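Local coordinates for protein chorismate synthase (Campylobacter jejuni, PDB 1SQ1) that probably catalyses the anti-1,4-elimination of phosphate from 5-enolpyruvylshikimate-3-phosphate to give chorismate, using reduced FMN as cofactor, at residues Ala136-Leu141 with Val336-Ala341; Ala206-Val211 with Ile287-Phe292; Ser212-Gly217 with Gly279-Glu284. All coordinates share one frame; numbering follows the deposited sequence.

Contact 1: Ala136-Leu141 with Val336-Ala341; sequences AVAAML and VRLVLA
Arg337 lays the carbon part of its side chain against Ala139, the first of three points at which helix 325-346 meets helix 128-143. The methyl CB of Ala139 is 3.6 Å from Arg337 CG and 3.7 Å from Arg337 CD. It also sits over one face of the guanidinium, with Arg337 CZ 4.1 Å from Ala139 CB. The arginine chain bends at chi2 and again at chi3, which place CD and NE, and both atoms stay close to this methyl. Its charged end has its partner elsewhere: NH2 makes a salt bridge with Glu42 of helix 36-45, and Phe38 of that same helix packs on both Arg337 and Ala139.

Leu338 starts off in the other direction, its CB directed away from the partner helix, yet its backbone and one branch still take part. Its CA lies 4.1 Å from Ala138 CB, and the methyl CD2 approaches Ala138 CB at 4.3 Å. Val339 and Leu340 turn to other neighbours, among them helix 226-235.

One helical turn after Leu338, Ala341 faces the partner helix again and meets Ala138 methyl to methyl, CB to CB at 3.7 Å. Leu141 reaches the same methyl through its CD1, 4.2 Å from Ala341 CB. Leu141 also packs on Leu352 of a second subunit.

The small residues at the crossing permit an axis separation of 8.1 Å, with the two chain directions 41° apart. Apart from the polar tip of Arg337 the interface is apolar and buried. Such close, alanine-lined packing of two long helices belongs to the helical layer of the beta-alpha-beta sandwich known from the chorismate synthase family, in which helices lie between two antiparallel sheets.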
loop_
_atom_site.group_PDB
_atom_site.type_symbol
_atom_site.label_atom_id
_atom_site.label_comp_id
_atom_site.label_asym_id
_atom_site.label_seq_id
_atom_site.Cartn_x
_atom_site.Cartn_y
_atom_site.Cartn_z
ATOM N N ALA A 136 -10.445 -4.074 -19.964
ATOM C CA ALA A 136 -11.720 -3.819 -20.638
ATOM C C ALA A 136 -12.602 -2.988 -19.724
ATOM O O ALA A 136 -13.067 -1.904 -20.084
ATOM C CB ALA A 136 -12.412 -5.140 -20.952
ATOM N N VAL A 137 -12.833 -3.534 -18.535
ATOM C CA VAL A 137 -13.633 -2.881 -17.523
ATOM C C VAL A 137 -13.132 -1.473 -17.282
ATOM O O VAL A 137 -13.924 -0.551 -17.180
ATOM C CB VAL A 137 -13.570 -3.638 -16.196
ATOM C CG1 VAL A 137 -14.236 -2.830 -15.105
ATOM C CG2 VAL A 137 -14.241 -4.988 -16.348
ATOM N N ALA A 138 -11.821 -1.290 -17.197
ATOM C CA ALA A 138 -11.316 0.043 -16.941
ATOM C C ALA A 138 -11.570 0.980 -18.105
ATOM O O ALA A 138 -11.724 2.180 -17.906
ATOM C CB ALA A 138 -9.832 -0.004 -16.611
ATOM N N ALA A 139 -11.620 0.448 -19.323
ATOM C CA ALA A 139 -11.865 1.304 -20.486
ATOM C C ALA A 139 -13.274 1.884 -20.398
ATOM O O ALA A 139 -13.530 2.978 -20.899
ATOM C CB ALA A 139 -11.698 0.524 -21.776
HETATM N N MSE A 140 -14.182 1.154 -19.756
HETATM C CA MSE A 140 -15.539 1.631 -19.596
HETATM C C MSE A 140 -15.538 2.951 -18.836
HETATM O O MSE A 140 -16.270 3.866 -19.188
HETATM C CB MSE A 140 -16.386 0.573 -18.890
HETATM C CG MSE A 140 -16.698 -0.631 -19.773
HETATM SE SE MSE A 140 -17.384 -2.163 -18.804
HETATM C CE MSE A 140 -16.408 -3.576 -19.711
ATOM N N LEU A 141 -14.708 3.071 -17.808
ATOM C CA LEU A 141 -14.638 4.326 -17.055
ATOM C C LEU A 141 -13.920 5.390 -17.881
ATOM O O LEU A 141 -14.198 6.572 -17.744
ATOM C CB LEU A 141 -13.911 4.115 -15.717
ATOM C CG LEU A 141 -13.670 5.273 -14.732
ATOM C CD1 LEU A 141 -12.370 5.966 -15.029
ATOM C CD2 LEU A 141 -14.827 6.249 -14.786
ATOM N N VAL A 336 -2.285 -0.254 -20.187
ATOM C CA VAL A 336 -2.273 1.204 -20.237
ATOM C C VAL A 336 -3.648 1.717 -19.839
ATOM O O VAL A 336 -3.796 2.826 -19.333
ATOM C CB VAL A 336 -1.911 1.727 -21.635
ATOM C CG1 VAL A 336 -1.994 3.237 -21.651
ATOM C CG2 VAL A 336 -0.502 1.279 -22.002
ATOM N N ARG A 337 -4.653 0.878 -20.038
ATOM C CA ARG A 337 -6.013 1.232 -19.690
ATOM C C ARG A 337 -6.087 1.310 -18.173
ATOM O O ARG A 337 -6.407 2.367 -17.625
ATOM C CB ARG A 337 -6.978 0.163 -20.180
ATOM C CG ARG A 337 -8.208 0.702 -20.855
ATOM C CD ARG A 337 -8.047 0.749 -22.369
ATOM N NE ARG A 337 -8.307 -0.539 -23.009
ATOM C CZ ARG A 337 -8.713 -0.652 -24.275
ATOM N NH1 ARG A 337 -8.905 0.448 -25.008
ATOM N NH2 ARG A 337 -8.916 -1.845 -24.819
ATOM N N LEU A 338 -5.784 0.192 -17.504
ATOM C CA LEU A 338 -5.824 0.122 -16.042
ATOM C C LEU A 338 -5.112 1.301 -15.390
ATOM O O LEU A 338 -5.658 1.961 -14.505
ATOM C CB LEU A 338 -5.203 -1.184 -15.554
ATOM C CG LEU A 338 -6.001 -2.468 -15.827
ATOM C CD1 LEU A 338 -5.040 -3.624 -15.858
ATOM C CD2 LEU A 338 -7.074 -2.705 -14.771
ATOM N N VAL A 339 -3.891 1.574 -15.828
ATOM C CA VAL A 339 -3.148 2.688 -15.264
ATOM C C VAL A 339 -3.933 3.999 -15.392
ATOM O O VAL A 339 -4.264 4.622 -14.381
ATOM C CB VAL A 339 -1.785 2.852 -15.951
ATOM C CG1 VAL A 339 -1.017 3.993 -15.312
ATOM C CG2 VAL A 339 -0.999 1.559 -15.844
ATOM N N LEU A 340 -4.238 4.421 -16.624
ATOM C CA LEU A 340 -4.974 5.676 -16.829
ATOM C C LEU A 340 -6.262 5.773 -16.009
ATOM O O LEU A 340 -6.538 6.816 -15.411
ATOM C CB LEU A 340 -5.300 5.891 -18.308
ATOM C CG LEU A 340 -4.121 6.382 -19.155
ATOM C CD1 LEU A 340 -4.556 6.519 -20.589
ATOM C CD2 LEU A 340 -3.584 7.697 -18.610
ATOM N N ALA A 341 -7.041 4.696 -15.971
ATOM C CA ALA A 341 -8.277 4.697 -15.213
ATOM C C ALA A 341 -7.940 4.760 -13.742
ATOM O O ALA A 341 -8.792 5.070 -12.913
ATOM C CB ALA A 341 -9.062 3.456 -15.508
#

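Contact 2: Ala206-Val211 with Ile287-Phe292; sequences AVFTKV and ILKTYF
Phe208 and Ile287 meet on one face of the sheet, where methyl CG2 of Ile287 comes to the ring edge, in plane, 3.6 Å from Phe208 CE1. The phenylalanine CG is anti to the backbone N (chi1 179°), held beside the carbonyl carbon, and from there the ring edge meets Ile287. On the same face Ala206 CB touches Tyr291 CD1 and CE1. Val207 belongs to the opposite face, and its CG2 touches Phe292 CE1 at 3.6 Å.

Between these layers the antiparallel strands are joined by two hydrogen-bonded pairs. Val207 N donates to Thr290 O (2.7 Å), and Thr290 N returns to Val207 O. Thr209 N binds Leu288 O in a nearly straight bond (171°), while Leu288 N binds Thr209 O.

The polar ends find partners beyond the pair: Lys289 NZ forms a salt bridge with Glu165, Tyr291 OH bonds to Glu244, and Thr209 OG1 to Ser151 OG.

Strand 148-156 flanks 205-212, and strand 240-245 flanks 286-292, making these two of the inner strands of a five-stranded antiparallel sheet, with 205-212 in the middle. Its Val207, Thr209 and Leu288 face packs on helix 325-346, whereas Phe208 meets Phe168 on the other face.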
loop_
_atom_site.group_PDB
_atom_site.type_symbol
_atom_site.label_atom_id
_atom_site.label_comp_id
_atom_site.label_asym_id
_atom_site.label_seq_id
_atom_site.Cartn_x
_atom_site.Cartn_y
_atom_site.Cartn_z
ATOM N N ALA A 206 7.616 -5.038 -32.263
ATOM C CA ALA A 206 7.550 -3.702 -31.671
ATOM C C ALA A 206 6.102 -3.178 -31.658
ATOM O O ALA A 206 5.488 -2.991 -32.714
ATOM C CB ALA A 206 8.441 -2.752 -32.444
ATOM N N VAL A 207 5.562 -2.947 -30.462
ATOM C CA VAL A 207 4.194 -2.466 -30.334
ATOM C C VAL A 207 4.078 -0.968 -30.127
ATOM O O VAL A 207 4.937 -0.348 -29.492
ATOM C CB VAL A 207 3.474 -3.167 -29.188
ATOM C CG1 VAL A 207 2.156 -2.482 -28.915
ATOM C CG2 VAL A 207 3.248 -4.622 -29.552
ATOM N N PHE A 208 3.007 -0.397 -30.677
ATOM C CA PHE A 208 2.738 1.034 -30.566
ATOM C C PHE A 208 1.389 1.300 -29.897
ATOM O O PHE A 208 0.343 0.903 -30.409
ATOM C CB PHE A 208 2.732 1.686 -31.947
ATOM C CG PHE A 208 2.446 3.160 -31.917
ATOM C CD1 PHE A 208 3.336 4.044 -31.314
ATOM C CD2 PHE A 208 1.283 3.669 -32.487
ATOM C CE1 PHE A 208 3.071 5.417 -31.280
ATOM C CE2 PHE A 208 1.012 5.040 -32.455
ATOM C CZ PHE A 208 1.907 5.914 -31.852
ATOM N N THR A 209 1.414 1.970 -28.752
ATOM C CA THR A 209 0.183 2.286 -28.040
ATOM C C THR A 209 -0.039 3.783 -28.039
ATOM O O THR A 209 0.770 4.547 -27.515
ATOM C CB THR A 209 0.215 1.836 -26.586
ATOM O OG1 THR A 209 0.497 0.431 -26.509
ATOM C CG2 THR A 209 -1.126 2.119 -25.951
ATOM N N LYS A 210 -1.148 4.192 -28.635
ATOM C CA LYS A 210 -1.497 5.594 -28.721
ATOM C C LYS A 210 -2.733 5.861 -27.884
ATOM O O LYS A 210 -3.691 5.087 -27.915
ATOM C CB LYS A 210 -1.752 5.970 -30.181
ATOM C CG LYS A 210 -2.406 7.322 -30.385
ATOM C CD LYS A 210 -2.049 7.875 -31.747
ATOM C CE LYS A 210 -3.216 8.591 -32.393
ATOM N NZ LYS A 210 -4.263 7.614 -32.818
ATOM N N VAL A 211 -2.704 6.947 -27.116
ATOM C CA VAL A 211 -3.846 7.307 -26.290
ATOM C C VAL A 211 -4.274 8.724 -26.649
ATOM O O VAL A 211 -3.475 9.662 -26.561
ATOM C CB VAL A 211 -3.501 7.235 -24.792
ATOM C CG1 VAL A 211 -4.758 7.404 -23.966
ATOM C CG2 VAL A 211 -2.831 5.912 -24.474
ATOM N N ILE A 287 2.274 8.708 -26.599
ATOM C CA ILE A 287 3.097 7.923 -27.520
ATOM C C ILE A 287 3.936 6.928 -26.734
ATOM O O ILE A 287 4.998 7.268 -26.224
ATOM C CB ILE A 287 4.060 8.814 -28.334
ATOM C CG1 ILE A 287 3.301 10.001 -28.934
ATOM C CG2 ILE A 287 4.691 8.002 -29.455
ATOM C CD1 ILE A 287 2.189 9.587 -29.857
ATOM N N LEU A 288 3.452 5.696 -26.654
ATOM C CA LEU A 288 4.128 4.646 -25.903
ATOM C C LEU A 288 4.547 3.511 -26.810
ATOM O O LEU A 288 3.755 3.041 -27.612
ATOM C CB LEU A 288 3.189 4.080 -24.835
ATOM C CG LEU A 288 2.453 5.104 -23.992
ATOM C CD1 LEU A 288 1.647 4.399 -22.921
ATOM C CD2 LEU A 288 3.459 6.060 -23.394
ATOM N N LYS A 289 5.784 3.058 -26.685
ATOM C CA LYS A 289 6.224 1.955 -27.515
ATOM C C LYS A 289 6.759 0.827 -26.652
ATOM O O LYS A 289 7.622 1.051 -25.802
ATOM C CB LYS A 289 7.291 2.421 -28.504
ATOM C CG LYS A 289 6.923 3.648 -29.314
ATOM C CD LYS A 289 7.961 3.862 -30.382
ATOM C CE LYS A 289 7.866 5.235 -31.025
ATOM N NZ LYS A 289 8.266 6.318 -30.064
ATOM N N THR A 290 6.229 -0.377 -26.871
ATOM C CA THR A 290 6.626 -1.578 -26.129
ATOM C C THR A 290 7.261 -2.610 -27.065
ATOM O O THR A 290 6.617 -3.103 -27.999
ATOM C CB THR A 290 5.422 -2.253 -25.470
ATOM O OG1 THR A 290 4.749 -1.309 -24.642
ATOM C CG2 THR A 290 5.869 -3.412 -24.616
ATOM N N TYR A 291 8.513 -2.959 -26.792
ATOM C CA TYR A 291 9.237 -3.926 -27.602
ATOM C C TYR A 291 9.262 -5.326 -27.020
ATOM O O TYR A 291 9.805 -5.564 -25.946
ATOM C CB TYR A 291 10.655 -3.428 -27.809
ATOM C CG TYR A 291 10.672 -2.090 -28.482
ATOM C CD1 TYR A 291 10.552 -1.983 -29.862
ATOM C CD2 TYR A 291 10.738 -0.925 -27.734
ATOM C CE1 TYR A 291 10.494 -0.743 -30.479
ATOM C CE2 TYR A 291 10.679 0.318 -28.341
ATOM C CZ TYR A 291 10.555 0.400 -29.709
ATOM O OH TYR A 291 10.468 1.631 -30.301
ATOM N N PHE A 292 8.681 -6.255 -27.759
ATOM C CA PHE A 292 8.625 -7.636 -27.340
ATOM C C PHE A 292 9.754 -8.481 -27.929
ATOM O O PHE A 292 10.117 -8.344 -29.105
ATOM C CB PHE A 292 7.290 -8.247 -27.748
ATOM C CG PHE A 292 6.115 -7.736 -26.964
ATOM C CD1 PHE A 292 5.634 -6.443 -27.158
ATOM C CD2 PHE A 292 5.453 -8.571 -26.073
ATOM C CE1 PHE A 292 4.522 -5.991 -26.477
ATOM C CE2 PHE A 292 4.338 -8.127 -25.385
ATOM C CZ PHE A 292 3.865 -6.836 -25.590
#

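Contact 3: Ser212-Gly217 with Gly279-Glu284; sequences SGMLIG and GISNGE
Gly217 and Ser281 tie the loop that leads from strand 205-212 to helix 226-235 onto the short strand 280-281, one arm of a small two-stranded antiparallel sheet with 276-277. Gly217 N donates to Ser281 O at 3.0 Å in a nearly straight bond (174°).

The serine side chain adds a second link. Its OG lies between the backbone N and the carbonyl carbon (chi1 59°) and donates to Leu215 O at 3.2 Å, placed well above the plane of that carbonyl. The same hydroxyl oxygen is also hydrogen-bonded to Leu218 N, so one side chain engages the backbone of the loop at two points, on either side of Gly217 in the sequence.

Ile216 lies over the turn after the strand: its CG1 is 3.4 Å from Asn282 O and 3.5 Å from Gly283 N, while CD1 also lies beside Asn282 O. A CB on Gly283 would run into Ile216 CG1, and both Gly283 and Gly217 adopt backbone angles, with positive phi, at which a CB would press on the preceding carbonyl. The turn is further shaped by an Asx turn, with Asn282 OD1 accepting from Glu284 N at 2.8 Å.

At the other end, selenomethionine Met214 sets CB 3.5 Å from Glu284 O. Ile280 closes the opposite end by placing CD1 4.0 Å from Gly217 N. Leu215 directs its CB away from the strand and packs on Tyr359 of a second subunit.

The polar link thus rests on backbone N-H and C=O groups plus a single hydroxyl, without charged partners. Ser281 OG is the one side-chain atom that hydrogen-bonds between the two segments, the Asn282 bond lying within its own turn; the Gly217 bond, made by backbone alone, does not depend on side-chain identity.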
loop_
_atom_site.group_PDB
_atom_site.type_symbol
_atom_site.label_atom_id
_atom_site.label_comp_id
_atom_site.label_asym_id
_atom_site.label_seq_id
_atom_site.Cartn_x
_atom_site.Cartn_y
_atom_site.Cartn_z
ATOM N N SER A 212 -5.529 8.870 -27.067
ATOM C CA SER A 212 -6.083 10.166 -27.463
ATOM C C SER A 212 -7.125 10.643 -26.460
ATOM O O SER A 212 -7.598 9.868 -25.624
ATOM C CB SER A 212 -6.747 10.054 -28.828
ATOM O OG SER A 212 -7.792 9.098 -28.765
ATOM N N GLY A 213 -7.495 11.917 -26.570
ATOM C CA GLY A 213 -8.475 12.488 -25.666
ATOM C C GLY A 213 -7.908 12.512 -24.267
ATOM O O GLY A 213 -8.613 12.277 -23.287
HETATM N N MSE A 214 -6.617 12.792 -24.170
HETATM C CA MSE A 214 -5.959 12.824 -22.877
HETATM C C MSE A 214 -6.299 14.053 -22.046
HETATM O O MSE A 214 -6.276 15.176 -22.551
HETATM C CB MSE A 214 -4.442 12.735 -23.067
HETATM C CG MSE A 214 -3.919 11.315 -23.216
HETATM SE SE MSE A 214 -4.236 10.294 -21.606
HETATM C CE MSE A 214 -3.156 11.359 -20.403
ATOM N N LEU A 215 -6.619 13.835 -20.769
ATOM C CA LEU A 215 -6.926 14.939 -19.863
ATOM C C LEU A 215 -5.580 15.494 -19.421
ATOM O O LEU A 215 -4.551 14.993 -19.853
ATOM C CB LEU A 215 -7.722 14.443 -18.647
ATOM C CG LEU A 215 -8.999 13.671 -18.987
ATOM C CD1 LEU A 215 -9.688 13.197 -17.722
ATOM C CD2 LEU A 215 -9.913 14.552 -19.803
ATOM N N ILE A 216 -5.575 16.520 -18.577
ATOM C CA ILE A 216 -4.320 17.095 -18.098
ATOM C C ILE A 216 -4.164 16.837 -16.611
ATOM O O ILE A 216 -5.140 16.826 -15.880
ATOM C CB ILE A 216 -4.259 18.621 -18.351
ATOM C CG1 ILE A 216 -3.960 18.892 -19.826
ATOM C CG2 ILE A 216 -3.186 19.270 -17.485
ATOM C CD1 ILE A 216 -3.952 20.355 -20.180
ATOM N N GLY A 217 -2.940 16.596 -16.163
ATOM C CA GLY A 217 -2.736 16.356 -14.748
ATOM C C GLY A 217 -2.845 14.916 -14.280
ATOM O O GLY A 217 -2.728 14.661 -13.088
ATOM N N GLY A 279 6.102 13.932 -15.329
ATOM C CA GLY A 279 5.429 12.773 -14.775
ATOM C C GLY A 279 3.930 12.903 -14.777
ATOM O O GLY A 279 3.217 12.025 -14.299
ATOM N N ILE A 280 3.441 14.013 -15.310
ATOM C CA ILE A 280 2.006 14.227 -15.374
ATOM C C ILE A 280 1.682 14.488 -16.840
ATOM O O ILE A 280 2.513 15.058 -17.564
ATOM C CB ILE A 280 1.569 15.411 -14.447
ATOM C CG1 ILE A 280 2.012 16.749 -15.019
ATOM C CG2 ILE A 280 2.214 15.253 -13.073
ATOM C CD1 ILE A 280 0.964 17.413 -15.900
ATOM N N SER A 281 0.502 14.038 -17.276
ATOM C CA SER A 281 0.060 14.202 -18.669
ATOM C C SER A 281 -0.200 15.669 -18.961
ATOM O O SER A 281 -0.714 16.383 -18.102
ATOM C CB SER A 281 -1.214 13.393 -18.925
ATOM O OG SER A 281 -2.253 13.793 -18.060
ATOM N N ASN A 282 0.147 16.114 -20.170
ATOM C CA ASN A 282 -0.023 17.514 -20.561
ATOM C C ASN A 282 -1.189 17.769 -21.520
ATOM O O ASN A 282 -1.373 18.891 -21.993
ATOM C CB ASN A 282 1.260 18.024 -21.212
ATOM C CG ASN A 282 1.502 17.406 -22.576
ATOM O OD1 ASN A 282 0.717 16.574 -23.045
ATOM N ND2 ASN A 282 2.589 17.814 -23.225
ATOM N N GLY A 283 -1.967 16.735 -21.819
ATOM C CA GLY A 283 -3.081 16.901 -22.732
ATOM C C GLY A 283 -2.819 16.239 -24.074
ATOM O O GLY A 283 -3.710 15.623 -24.658
ATOM N N GLU A 284 -1.594 16.349 -24.575
ATOM C CA GLU A 284 -1.266 15.743 -25.858
ATOM C C GLU A 284 -1.477 14.235 -25.857
ATOM O O GLU A 284 -1.583 13.615 -24.804
ATOM C CB GLU A 284 0.174 16.071 -26.234
ATOM C CG GLU A 284 0.385 17.538 -26.518
ATOM C CD GLU A 284 -0.456 18.033 -27.688
ATOM O OE1 GLU A 284 -1.365 18.873 -27.471
ATOM O OE2 GLU A 284 -0.212 17.571 -28.827
#

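How the contacts relate
Leu340 of helix 325-346 connects all three contacts: its CD1 lies 3.5 Å from Val211 CG1, at the end of the strand pair of contact 2, and 3.9 Å from Met214 SE of contact 3. Val336 adds a further touch between contacts 1 and 2, with CG2 3.9 Å from Leu288 CD1. The centre of contact 1 is about 17 Å from that of contact 2 and 15 Å from that of contact 3. Segment 212-217 directly follows 206-211, and 279-284 comes just before 287-292, so contact 3 is nested within contact 2, and both lie inside the loop closed by contact 1. At the Phe292 end, contact 2 approaches the predicted FMN site, with the side chains of Phe292 and Ala239 about 4 Å apart.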